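Local coordinates for protein carbonic anhydrase (Coccomyxa sp. PA, PDB 3UCJ) that probably catalyses the reversible hydration of carbon dioxide to hydrogencarbonate as a zinc-dependent beta-class enzyme, held here in complex with the sulfonamide inhibitor acetazolamide, at residues I45-S50 and Y104-C109. Numbering follows the deposited sequence.
Sequences IGCADS and YNCGAC. With ZN (zinc ion), chain C; AZM (5-acetamido-1,3,4-thiadiazole-2-sulfonamide), chain D.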
# COMPACT_ATOMS: atom_id res chain seq x y z
N ILE A 45 -17.37 -1.16 -8.73
CA ILE A 45 -16.55 -0.94 -7.48
C ILE A 45 -17.62 -0.69 -6.41
O ILE A 45 -18.41 0.32 -6.54
CB ILE A 45 -15.75 0.28 -7.62
CG1 ILE A 45 -14.71 0.14 -8.79
CG2 ILE A 45 -14.96 0.57 -6.25
CD1 ILE A 45 -14.06 1.44 -9.22
N GLY A 46 -17.67 -1.58 -5.43
CA GLY A 46 -18.71 -1.50 -4.41
C GLY A 46 -18.17 -1.97 -3.09
O GLY A 46 -16.99 -2.29 -2.97
N CYS A 47 -19.07 -2.03 -2.11
CA CYS A 47 -18.67 -2.41 -0.74
C CYS A 47 -18.61 -3.93 -0.54
O CYS A 47 -19.44 -4.65 -1.16
CB CYS A 47 -19.68 -1.77 0.29
SG CYS A 47 -18.96 -2.00 1.90
N ALA A 48 -17.71 -4.44 0.33
CA ALA A 48 -17.55 -5.80 0.62
C ALA A 48 -18.75 -6.36 1.46
O ALA A 48 -18.88 -7.52 1.60
CB ALA A 48 -16.21 -6.01 1.39
N ASP A 49 -19.60 -5.47 1.96
CA ASP A 49 -20.81 -5.83 2.77
C ASP A 49 -21.58 -7.00 2.11
O ASP A 49 -21.89 -6.96 0.93
CB ASP A 49 -21.70 -4.59 2.78
CG ASP A 49 -22.89 -4.72 3.78
OD1 ASP A 49 -23.70 -5.64 3.61
OD2 ASP A 49 -22.90 -3.95 4.76
N SER A 50 -21.80 -8.04 2.91
CA SER A 50 -22.46 -9.29 2.52
C SER A 50 -23.86 -9.12 1.95
O SER A 50 -24.39 -10.10 1.41
CB SER A 50 -22.51 -10.26 3.72
OG SER A 50 -23.38 -9.75 4.74
N TYR A 104 -26.75 2.27 1.55
CA TYR A 104 -27.22 2.73 2.88
C TYR A 104 -26.96 1.68 3.90
O TYR A 104 -26.80 0.50 3.57
CB TYR A 104 -28.74 3.09 2.79
CG TYR A 104 -28.91 4.28 1.87
CD1 TYR A 104 -29.58 4.16 0.66
CD2 TYR A 104 -28.33 5.53 2.20
CE1 TYR A 104 -29.78 5.24 -0.16
CE2 TYR A 104 -28.50 6.62 1.37
CZ TYR A 104 -29.21 6.45 0.17
OH TYR A 104 -29.37 7.49 -0.64
N ASN A 105 -26.84 2.08 5.17
CA ASN A 105 -26.55 1.15 6.25
C ASN A 105 -25.09 0.58 6.16
O ASN A 105 -24.80 -0.51 6.63
CB ASN A 105 -27.62 0.01 6.42
CG ASN A 105 -27.61 -0.59 7.82
OD1 ASN A 105 -27.28 -1.77 8.03
ND2 ASN A 105 -28.08 0.22 8.82
N CYS A 106 -24.20 1.37 5.56
CA CYS A 106 -22.79 0.97 5.35
C CYS A 106 -22.06 1.30 6.62
O CYS A 106 -21.85 2.47 6.91
CB CYS A 106 -22.22 1.78 4.18
SG CYS A 106 -20.39 1.32 3.97
N GLY A 107 -21.74 0.28 7.37
CA GLY A 107 -20.99 0.40 8.57
C GLY A 107 -19.63 1.04 8.40
O GLY A 107 -19.13 1.64 9.38
N ALA A 108 -19.05 0.99 7.20
CA ALA A 108 -17.75 1.66 7.05
C ALA A 108 -17.98 3.14 7.08
O ALA A 108 -17.15 3.88 7.62
CB ALA A 108 -17.06 1.23 5.65
N CYS A 109 -19.08 3.61 6.46
CA CYS A 109 -19.36 5.02 6.48
C CYS A 109 -19.73 5.50 7.88
O CYS A 109 -19.40 6.63 8.24
CB CYS A 109 -20.53 5.39 5.54
SG CYS A 109 -19.91 5.30 3.78
ZN ZN C . -20.50 -1.02 3.40
C1 AZM D . -18.99 -2.42 7.36
C2 AZM D . -17.89 -1.68 9.38
C3 AZM D . -15.89 -0.76 10.31
C4 AZM D . -15.04 -0.59 11.55
N1 AZM D . -20.51 -2.00 5.08
N2 AZM D . -19.22 -1.95 9.54
N3 AZM D . -19.92 -2.41 8.31
N4 AZM D . -17.18 -1.10 10.46
O1 AZM D . -19.62 -4.27 5.63
O2 AZM D . -18.19 -2.42 5.04
O3 AZM D . -15.43 -0.61 9.15
S1 AZM D . -19.42 -2.93 5.74
S2 AZM D . -17.32 -1.99 7.80
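Cys47 and Cys106 meet through a shared zinc ion, Cys47 SG standing 4.2 Å from Cys106 SG and each sulfur 2.4 Å from the metal. In both cysteines SG lies anti to the backbone N (chi1 -169° and 177°), which carries the sulfur out to the ion. His103 completes the two-cysteine, one-histidine set of protein ligands of a beta-class carbonic anhydrase, and the acetazolamide sulfonamide nitrogen, AZM N1, 1.9 Å from the zinc, takes the fourth position.

Backbone N-H groups back both thiolates: Asp49 N donates to Cys47 SG almost straight (167°), and Cys109 N gives a weak capping bond to SG of Cys106, the N-cap residue of helix 107-114.

Asp49 OD2 stands 3.1 Å from AZM N1 and also forms a salt bridge with Arg51. With an alanine in place of Asp49, Arg51 would probably lose this carboxylate mate and a gap would open beside the sulfonamide. Gly107 CA lies 3.0 Å from AZM N3, where a side chain would run into the thiadiazole.

The site sits at the C-terminal ends of neighbouring parallel strands 42-47 and 97-103, facing the start of helix 107-114; Gln38 of the second subunit packs on Asp49 and hydrogen-bonds the inhibitor.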